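Local coordinates for conserved membrane protein (Chlamydia abortus, PDB 6GZU) that is a Chlamydia effector of the CE clan that combines deubiquitinating and acetyltransferase activities and induces Golgi fragmentation, at residues His20-Ile28 and Phe38-Ser46; Gly131-Ile139 and Phe149-Ile157. All coordinates share one frame; numbering follows the deposited sequence. Where two conformers were deposited one is given.

Contact 1. Residues His20-Ile28 and Phe38-Ser46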
loop_
_atom_site.group_PDB
_atom_site.type_symbol
_atom_site.label_atom_id
_atom_site.label_comp_id
_atom_site.label_asym_id
_atom_site.label_seq_id
_atom_site.Cartn_x
_atom_site.Cartn_y
_atom_site.Cartn_z
ATOM N N HIS A 20 -0.652 10.321 -6.064
ATOM C CA HIS A 20 -0.135 8.973 -6.203
ATOM C C HIS A 20 1.369 8.977 -6.502
ATOM O O HIS A 20 2.113 8.140 -5.970
ATOM C CB HIS A 20 -0.862 8.240 -7.302
ATOM C CG HIS A 20 -0.527 6.781 -7.369
ATOM N ND1 HIS A 20 -0.311 6.127 -8.558
ATOM C CD2 HIS A 20 -0.439 5.837 -6.395
ATOM C CE1 HIS A 20 -0.082 4.845 -8.319
ATOM N NE2 HIS A 20 -0.134 4.648 -7.012
ATOM N N LEU A 21 1.837 9.882 -7.358
ATOM C CA LEU A 21 3.268 9.886 -7.722
ATOM C C LEU A 21 4.179 10.244 -6.537
ATOM O O LEU A 21 5.241 9.630 -6.354
ATOM C CB LEU A 21 3.552 10.805 -8.940
ATOM C CG LEU A 21 2.863 10.277 -10.216
ATOM C CD1 LEU A 21 3.055 11.170 -11.430
ATOM C CD2 LEU A 21 3.324 8.867 -10.545
ATOM N N GLU A 22 3.751 11.205 -5.717
ATOM C CA GLU A 22 4.509 11.583 -4.511
ATOM C C GLU A 22 4.539 10.464 -3.486
ATOM O O GLU A 22 5.595 10.166 -2.900
ATOM C CB GLU A 22 3.951 12.857 -3.894
ATOM C CG GLU A 22 4.427 14.049 -4.661
ATOM C CD GLU A 22 3.500 15.265 -4.699
ATOM O OE1 GLU A 22 2.257 15.156 -4.712
ATOM O OE2 GLU A 22 4.050 16.369 -4.783
ATOM N N ILE A 23 3.405 9.795 -3.308
ATOM C CA ILE A 23 3.378 8.657 -2.410
ATOM C C ILE A 23 4.291 7.547 -2.947
ATOM O O ILE A 23 5.112 6.989 -2.219
ATOM C CB ILE A 23 1.951 8.104 -2.287
ATOM C CG1 ILE A 23 1.061 9.105 -1.536
ATOM C CG2 ILE A 23 1.970 6.763 -1.550
ATOM C CD1 ILE A 23 -0.452 8.849 -1.730
ATOM N N SER A 24 4.163 7.240 -4.230
ATOM C CA SER A 24 4.995 6.189 -4.812
ATOM C C SER A 24 6.475 6.535 -4.735
ATOM O O SER A 24 7.292 5.631 -4.579
ATOM C CB SER A 24 4.596 5.946 -6.262
ATOM O OG SER A 24 3.319 5.339 -6.309
ATOM N N THR A 25 6.813 7.813 -4.837
ATOM C CA THR A 25 8.206 8.234 -4.726
ATOM C C THR A 25 8.704 7.877 -3.333
ATOM O O THR A 25 9.836 7.413 -3.198
ATOM C CB THR A 25 8.334 9.755 -4.986
ATOM O OG1 THR A 25 8.007 9.998 -6.356
ATOM C CG2 THR A 25 9.766 10.308 -4.759
ATOM N N HIS A 26 7.903 8.151 -2.294
ATOM C CA HIS A 26 8.329 7.768 -0.950
ATOM C C HIS A 26 8.473 6.264 -0.767
ATOM O O HIS A 26 9.381 5.809 -0.070
ATOM C CB HIS A 26 7.480 8.411 0.162
ATOM C CG HIS A 26 8.183 8.415 1.482
ATOM N ND1 HIS A 26 9.339 9.148 1.687
ATOM C CD2 HIS A 26 7.945 7.732 2.627
ATOM C CE1 HIS A 26 9.756 8.943 2.926
ATOM N NE2 HIS A 26 8.940 8.070 3.507
ATOM N N LEU A 27 7.569 5.487 -1.350
ATOM C CA LEU A 27 7.707 4.024 -1.308
ATOM C C LEU A 27 9.010 3.579 -1.950
ATOM O O LEU A 27 9.732 2.755 -1.383
ATOM C CB LEU A 27 6.480 3.328 -1.914
ATOM C CG LEU A 27 5.250 3.221 -1.003
ATOM C CD1 LEU A 27 4.840 4.383 -0.186
ATOM C CD2 LEU A 27 4.089 2.704 -1.897
ATOM N N ILE A 28 9.375 4.161 -3.094
ATOM C CA ILE A 28 10.633 3.820 -3.737
ATOM C C ILE A 28 11.820 4.229 -2.852
ATOM O O ILE A 28 12.799 3.469 -2.702
ATOM C CB ILE A 28 10.759 4.486 -5.149
ATOM C CG1 ILE A 28 9.785 3.841 -6.148
ATOM C CG2 ILE A 28 12.212 4.425 -5.704
ATOM C CD1 ILE A 28 10.078 2.328 -6.426
ATOM N N PHE A 38 8.231 -4.618 -1.122
ATOM C CA PHE A 38 7.680 -4.597 -2.458
ATOM C C PHE A 38 6.839 -3.321 -2.649
ATOM O O PHE A 38 5.895 -3.037 -1.884
ATOM C CB PHE A 38 6.786 -5.811 -2.647
ATOM C CG PHE A 38 6.086 -5.859 -3.960
ATOM C CD1 PHE A 38 4.821 -5.286 -4.116
ATOM C CD2 PHE A 38 6.640 -6.539 -5.035
ATOM C CE1 PHE A 38 4.158 -5.350 -5.312
ATOM C CE2 PHE A 38 5.956 -6.602 -6.266
ATOM C CZ PHE A 38 4.742 -5.996 -6.404
ATOM N N VAL A 39 7.156 -2.575 -3.696
ATOM C CA VAL A 39 6.375 -1.401 -4.097
ATOM C C VAL A 39 5.509 -1.802 -5.291
ATOM O O VAL A 39 6.023 -2.322 -6.283
ATOM C CB VAL A 39 7.336 -0.316 -4.516
ATOM C CG1 VAL A 39 6.548 0.956 -5.009
ATOM C CG2 VAL A 39 8.287 0.000 -3.335
ATOM N N PRO A 40 4.182 -1.622 -5.172
ATOM C CA PRO A 40 3.253 -2.021 -6.227
ATOM C C PRO A 40 3.222 -1.052 -7.383
ATOM O O PRO A 40 4.061 -0.152 -7.482
ATOM C CB PRO A 40 1.889 -2.058 -5.511
ATOM C CG PRO A 40 2.004 -0.936 -4.495
ATOM C CD PRO A 40 3.486 -1.033 -4.012
ATOM N N SER A 41 2.254 -1.219 -8.266
ATOM C CA SER A 41 2.253 -0.482 -9.533
ATOM C C SER A 41 2.422 1.015 -9.351
ATOM O O SER A 41 1.732 1.633 -8.541
ATOM C CB SER A 41 0.917 -0.702 -10.221
ATOM O OG SER A 41 0.797 0.192 -11.317
ATOM N N LEU A 42 3.338 1.603 -10.109
ATOM C CA LEU A 42 3.535 3.059 -10.093
ATOM C C LEU A 42 2.496 3.759 -10.964
ATOM O O LEU A 42 2.434 5.000 -10.996
ATOM C CB LEU A 42 4.934 3.428 -10.591
ATOM C CG LEU A 42 6.115 2.717 -9.930
ATOM C CD1 LEU A 42 7.443 3.280 -10.449
ATOM C CD2 LEU A 42 6.062 2.825 -8.396
ATOM N N TYR A 43 1.671 2.980 -11.659
ATOM C CA TYR A 43 0.726 3.515 -12.637
ATOM C C TYR A 43 -0.747 3.525 -12.164
ATOM O O TYR A 43 -1.493 4.476 -12.447
ATOM C CB TYR A 43 0.852 2.709 -13.925
ATOM C CG TYR A 43 0.051 3.226 -15.071
ATOM C CD1 TYR A 43 0.366 4.437 -15.662
ATOM C CD2 TYR A 43 -0.994 2.485 -15.600
ATOM C CE1 TYR A 43 -0.359 4.916 -16.747
ATOM C CE2 TYR A 43 -1.731 2.956 -16.677
ATOM C CZ TYR A 43 -1.407 4.173 -17.241
ATOM O OH TYR A 43 -2.136 4.639 -18.313
ATOM N N THR A 44 -1.174 2.474 -11.458
ATOM C CA THR A 44 -2.574 2.327 -11.034
ATOM C C THR A 44 -2.647 2.147 -9.521
ATOM O O THR A 44 -2.197 1.117 -8.992
ATOM C CB THR A 44 -3.230 1.096 -11.725
ATOM O OG1 THR A 44 -3.075 1.206 -13.154
ATOM C CG2 THR A 44 -4.717 0.974 -11.364
ATOM N N PRO A 45 -3.238 3.118 -8.795
ATOM C CA PRO A 45 -3.446 2.890 -7.348
ATOM C C PRO A 45 -4.493 1.805 -7.147
ATOM O O PRO A 45 -5.279 1.541 -8.063
ATOM C CB PRO A 45 -4.074 4.206 -6.837
ATOM C CG PRO A 45 -3.945 5.179 -8.009
ATOM C CD PRO A 45 -3.797 4.399 -9.267
ATOM N N SER A 46 -4.515 1.199 -5.968
ATOM C CA SER A 46 -5.564 0.213 -5.646
ATOM C C SER A 46 -6.783 0.919 -5.059
ATOM O O SER A 46 -6.705 2.103 -4.678
ATOM C CB SER A 46 -5.043 -0.775 -4.603
ATOM O OG SER A 46 -3.866 -1.447 -5.106
HETATM O O HOH W 1 0.434 2.235 -6.066
HETATM O O HOH W 2 2.820 2.558 -5.719
#

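Contact 2. Residues Gly131-Ile139 and Phe149-Ile157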
loop_
_atom_site.group_PDB
_atom_site.type_symbol
_atom_site.label_atom_id
_atom_site.label_comp_id
_atom_site.label_asym_id
_atom_site.label_seq_id
_atom_site.Cartn_x
_atom_site.Cartn_y
_atom_site.Cartn_z
ATOM N N GLY A 131 -8.428 17.353 -2.123
ATOM C CA GLY A 131 -9.594 17.117 -1.277
ATOM C C GLY A 131 -10.680 16.203 -1.832
ATOM O O GLY A 131 -11.676 15.964 -1.168
ATOM N N ILE A 132 -10.507 15.693 -3.049
ATOM C CA ILE A 132 -11.448 14.737 -3.629
ATOM C C ILE A 132 -10.970 13.374 -3.339
ATOM O O ILE A 132 -11.763 12.558 -2.938
ATOM C CB ILE A 132 -11.586 14.898 -5.117
ATOM C CG1 ILE A 132 -12.086 16.289 -5.402
ATOM C CG2 ILE A 132 -12.532 13.893 -5.715
ATOM C CD1 ILE A 132 -12.569 16.451 -6.800
ATOM N N SER A 133 -9.672 13.137 -3.514
ATOM C CA SER A 133 -9.036 11.859 -3.144
ATOM C C SER A 133 -8.983 11.655 -1.648
ATOM O O SER A 133 -8.686 12.617 -0.936
ATOM C CB SER A 133 -7.560 11.861 -3.576
ATOM O OG SER A 133 -7.469 11.971 -4.966
ATOM N N HIS A 134 -9.182 10.410 -1.176
ATOM C CA HIS A 134 -8.679 10.054 0.147
ATOM C C HIS A 134 -7.764 8.866 -0.041
ATOM O O HIS A 134 -8.088 7.957 -0.793
ATOM C CB HIS A 134 -9.788 9.716 1.168
ATOM C CG HIS A 134 -9.254 9.402 2.537
ATOM N ND1 HIS A 134 -8.525 10.324 3.271
ATOM C CD2 HIS A 134 -9.288 8.265 3.284
ATOM C CE1 HIS A 134 -8.154 9.773 4.419
ATOM N NE2 HIS A 134 -8.612 8.528 4.459
ATOM N N TRP A 135 -6.601 8.910 0.601
ATOM C CA TRP A 135 -5.599 7.853 0.517
ATOM C C TRP A 135 -5.461 7.121 1.824
ATOM O O TRP A 135 -5.420 7.750 2.895
ATOM C CB TRP A 135 -4.248 8.469 0.152
ATOM C CG TRP A 135 -4.179 9.015 -1.225
ATOM C CD1 TRP A 135 -4.229 10.327 -1.613
ATOM C CD2 TRP A 135 -3.968 8.271 -2.400
ATOM N NE1 TRP A 135 -4.117 10.430 -2.980
ATOM C CE2 TRP A 135 -3.914 9.165 -3.482
ATOM C CE3 TRP A 135 -3.826 6.902 -2.648
ATOM C CZ2 TRP A 135 -3.743 8.725 -4.806
ATOM C CZ3 TRP A 135 -3.640 6.472 -3.951
ATOM C CH2 TRP A 135 -3.599 7.370 -5.012
ATOM N N THR A 136 -5.400 5.788 1.735
ATOM C CA THR A 136 -5.109 4.922 2.861
ATOM C C THR A 136 -4.054 3.927 2.429
ATOM O O THR A 136 -3.579 3.966 1.286
ATOM C CB THR A 136 -6.367 4.182 3.312
ATOM O OG1 THR A 136 -6.879 3.393 2.227
ATOM C CG2 THR A 136 -7.462 5.154 3.752
ATOM N N LEU A 137 -3.640 3.033 3.335
ATOM C CA LEU A 137 -2.526 2.114 3.025
ATOM C C LEU A 137 -2.887 0.720 3.522
ATOM O O LEU A 137 -3.310 0.564 4.671
ATOM C CB LEU A 137 -1.259 2.596 3.746
ATOM C CG LEU A 137 0.002 1.753 3.509
ATOM C CD1 LEU A 137 0.436 1.896 2.043
ATOM C CD2 LEU A 137 1.129 2.158 4.478
ATOM N N VAL A 138 -2.653 -0.307 2.703
ATOM C CA VAL A 138 -2.827 -1.712 3.138
ATOM C C VAL A 138 -1.433 -2.314 3.066
ATOM O O VAL A 138 -0.759 -2.290 2.016
ATOM C CB VAL A 138 -3.786 -2.471 2.199
ATOM C CG1 VAL A 138 -3.774 -3.993 2.498
ATOM C CG2 VAL A 138 -5.207 -1.924 2.332
ATOM N N ILE A 139 -0.963 -2.864 4.181
ATOM C CA ILE A 139 0.321 -3.535 4.208
ATOM C C ILE A 139 0.088 -5.039 4.421
ATOM O O ILE A 139 -0.614 -5.449 5.366
ATOM C CB ILE A 139 1.192 -3.032 5.390
ATOM C CG1 ILE A 139 1.398 -1.516 5.330
ATOM C CG2 ILE A 139 2.562 -3.821 5.399
ATOM C CD1 ILE A 139 2.017 -0.937 6.598
ATOM N N PHE A 149 -4.060 -2.142 8.047
ATOM C CA PHE A 149 -4.748 -1.085 7.325
ATOM C C PHE A 149 -4.568 0.240 8.062
ATOM O O PHE A 149 -4.920 0.368 9.264
ATOM C CB PHE A 149 -6.253 -1.415 7.262
ATOM C CG PHE A 149 -7.085 -0.316 6.672
ATOM C CD1 PHE A 149 -6.924 0.059 5.347
ATOM C CD2 PHE A 149 -8.018 0.339 7.438
ATOM C CE1 PHE A 149 -7.708 1.059 4.791
ATOM C CE2 PHE A 149 -8.799 1.324 6.886
ATOM C CZ PHE A 149 -8.637 1.696 5.586
ATOM N N PHE A 150 -4.010 1.216 7.353
ATOM C CA PHE A 150 -3.817 2.557 7.905
ATOM C C PHE A 150 -4.664 3.593 7.213
ATOM O O PHE A 150 -4.593 3.750 6.008
ATOM C CB PHE A 150 -2.331 2.958 7.784
ATOM C CG PHE A 150 -2.046 4.358 8.244
ATOM C CD1 PHE A 150 -2.226 5.434 7.374
ATOM C CD2 PHE A 150 -1.623 4.620 9.549
ATOM C CE1 PHE A 150 -1.997 6.735 7.811
ATOM C CE2 PHE A 150 -1.393 5.942 9.976
ATOM C CZ PHE A 150 -1.560 6.970 9.100
ATOM N N ASP A 151 -5.499 4.285 7.993
ATOM C CA ASP A 151 -6.319 5.401 7.536
ATOM C C ASP A 151 -6.142 6.491 8.563
ATOM O O ASP A 151 -6.567 6.330 9.727
ATOM C CB ASP A 151 -7.773 4.958 7.491
ATOM C CG ASP A 151 -8.717 6.082 7.127
ATOM O OD1 ASP A 151 -8.250 7.190 6.788
ATOM O OD2 ASP A 151 -9.919 5.857 7.194
ATOM N N SER A 152 -5.518 7.604 8.163
ATOM C CA SER A 152 -5.308 8.721 9.074
ATOM C C SER A 152 -6.609 9.345 9.540
ATOM O O SER A 152 -6.605 10.073 10.547
ATOM C CB SER A 152 -4.403 9.806 8.454
ATOM O OG SER A 152 -4.773 10.128 7.106
ATOM N N LEU A 153 -7.726 9.065 8.855
ATOM C CA LEU A 153 -9.027 9.546 9.316
ATOM C C LEU A 153 -9.834 8.442 10.033
ATOM O O LEU A 153 -11.036 8.651 10.319
ATOM C CB LEU A 153 -9.801 10.114 8.136
ATOM C CG LEU A 153 -9.293 11.484 7.671
ATOM C CD1 LEU A 153 -10.053 12.002 6.462
ATOM C CD2 LEU A 153 -9.368 12.540 8.800
ATOM N N ALA A 154 -9.158 7.296 10.310
ATOM C CA ALA A 154 -9.678 6.113 11.040
ATOM C C ALA A 154 -10.773 5.358 10.340
ATOM O O ALA A 154 -10.640 4.143 10.121
ATOM C CB ALA A 154 -10.166 6.515 12.463
ATOM N N ASN A 155 -11.895 6.012 10.052
ATOM C CA ASN A 155 -13.040 5.304 9.467
ATOM C C ASN A 155 -13.624 5.972 8.249
ATOM O O ASN A 155 -14.810 5.945 8.043
ATOM C CB ASN A 155 -14.123 5.001 10.491
ATOM C CG ASN A 155 -13.727 3.886 11.376
ATOM O OD1 ASN A 155 -13.759 2.678 10.978
ATOM N ND2 ASN A 155 -13.290 4.244 12.569
ATOM N N PHE A 156 -12.769 6.585 7.454
ATOM C CA PHE A 156 -13.240 7.199 6.228
ATOM C C PHE A 156 -13.901 6.218 5.264
ATOM O O PHE A 156 -14.895 6.570 4.621
ATOM C CB PHE A 156 -12.081 7.877 5.531
ATOM C CG PHE A 156 -12.488 8.769 4.379
ATOM C CD1 PHE A 156 -12.648 8.233 3.097
ATOM C CD2 PHE A 156 -12.696 10.129 4.548
ATOM C CE1 PHE A 156 -12.999 9.013 2.016
ATOM C CE2 PHE A 156 -13.049 10.906 3.476
ATOM C CZ PHE A 156 -13.226 10.369 2.205
ATOM N N ILE A 157 -13.359 5.002 5.152
ATOM C CA ILE A 157 -13.955 4.027 4.277
ATOM C C ILE A 157 -14.981 3.181 5.034
ATOM O O ILE A 157 -14.681 2.608 6.097
ATOM C CB ILE A 157 -12.902 3.074 3.661
ATOM C CG1 ILE A 157 -11.720 3.873 3.089
ATOM C CG2 ILE A 157 -13.557 2.179 2.581
ATOM C CD1 ILE A 157 -10.750 2.950 2.312
HETATM O O HOH W 3 -4.343 7.767 5.416
#

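Contact 1. Residues His20-Ile28 and Phe38-Ser46
The carbonyl oxygen of S41 is gripped by two waters that tie the loop 39-46 to helix 20-33. One water donates to S41 O at 2.9 Å and lies in the ring plane of H20, 2.7 Å from NE2; the other also donates to S41 O and bonds S24 OG. No direct hydrogen bond joins the two segments. The H20 imidazole lies flat against P45, whose CG sits 3.7 Å from the ring centroid and 5° off its normal, a clear CH-pi contact. S24 OG stands over the opposite face near the rim, so the ring is sandwiched. H20 reaches the proline because its CG swings anti to the backbone N (chi1 -171°). One to two turns further on the contact becomes largely apolar: V39 spreads its branches, CG1 against L27 CB (3.9 Å) and I28 CD1, CG2 beside the L27 carbonyl oxygen, while L42 CD2 touches S24 CB at 4.1 Å. S41 OG accepts from the backbone N of Y43 and T44, and is also hydrogen-bonded to D86 OD1. The contact lays helix 20-33 along the loop between strand 37-38 and helix 51-58; at S41 that loop bends in an ST turn and ST motif.

Contact 2. Residues Gly131-Ile139 and Phe149-Ile157
This is the beta hairpin of strands 134-141 and 146-150 in the Ulp1-type catalytic domain, and with C204 its H134 and D151 fit the Cys-His-Asp triad of CE-clan cysteine proteases, an inferred role. H134 NE2 donates to D151 OD1 at 2.7 Å with an N-H...O angle of 164°. The acceptor lies in the imidazole plane, yet the carboxylate is approached from above its own plane, the two planes being steeply turned against each other. On the other face of the carboxylate the backbone N of L153 donates to the same OD1, making an Asx turn, and F156 N meets OD2 of D151 at 3.0 Å nearly along the C-O axis. Three N-H groups thus fix the rotation of D151, which stands at the start of a type I turn ending at A154. F156 covers one side of H134: the rings meet obliquely, planes at 32°, and H134 CB sits over the phenyl face, 3.7 Å from its centroid. L153 CD1 comes within 3.6 Å of H134 CE1. Behind the triad-like pair the strands pair regularly, L137 and F150 exchanging both backbone hydrogen bonds as the hydrogen-bonded antiparallel pair and V138 facing F149 as the next, non-hydrogen-bonded one. F149 extends its ring towards T136, with V138 CG2 at its edge and CE1 beside T136 OG1. T136 OG1, bonded to L105 O on the neighbouring strand, points between the backbone N and the carbonyl carbon (chi1 59°), while CG2 packs on D151 CG. Where the strands part, a water bridges the gap, donating to W135 O at 2.7 Å and accepting from S152 N at 3.0 Å.

How the contacts relate
Both contacts are buried, but contact 2 runs from the central sheet to the putative active site, whereas contact 1 packs a helix on an irregular loop. Direct hydrogen bonds, a His-carboxylate pair among them, hold contact 2 together; contact 1 depends on apolar packing, a proline over an imidazole and bridging waters. A histidine is prominent in each, bonded to aspartate in one and to water in the other. The two meet at W135, on the face of the sheet that helix 204-217 covers: I23 CD1 touches W135 CD2 at 3.6 Å, and H20 CB and P45 CB both reach CH2. Strand 100-107 and helix 204-217 touch both.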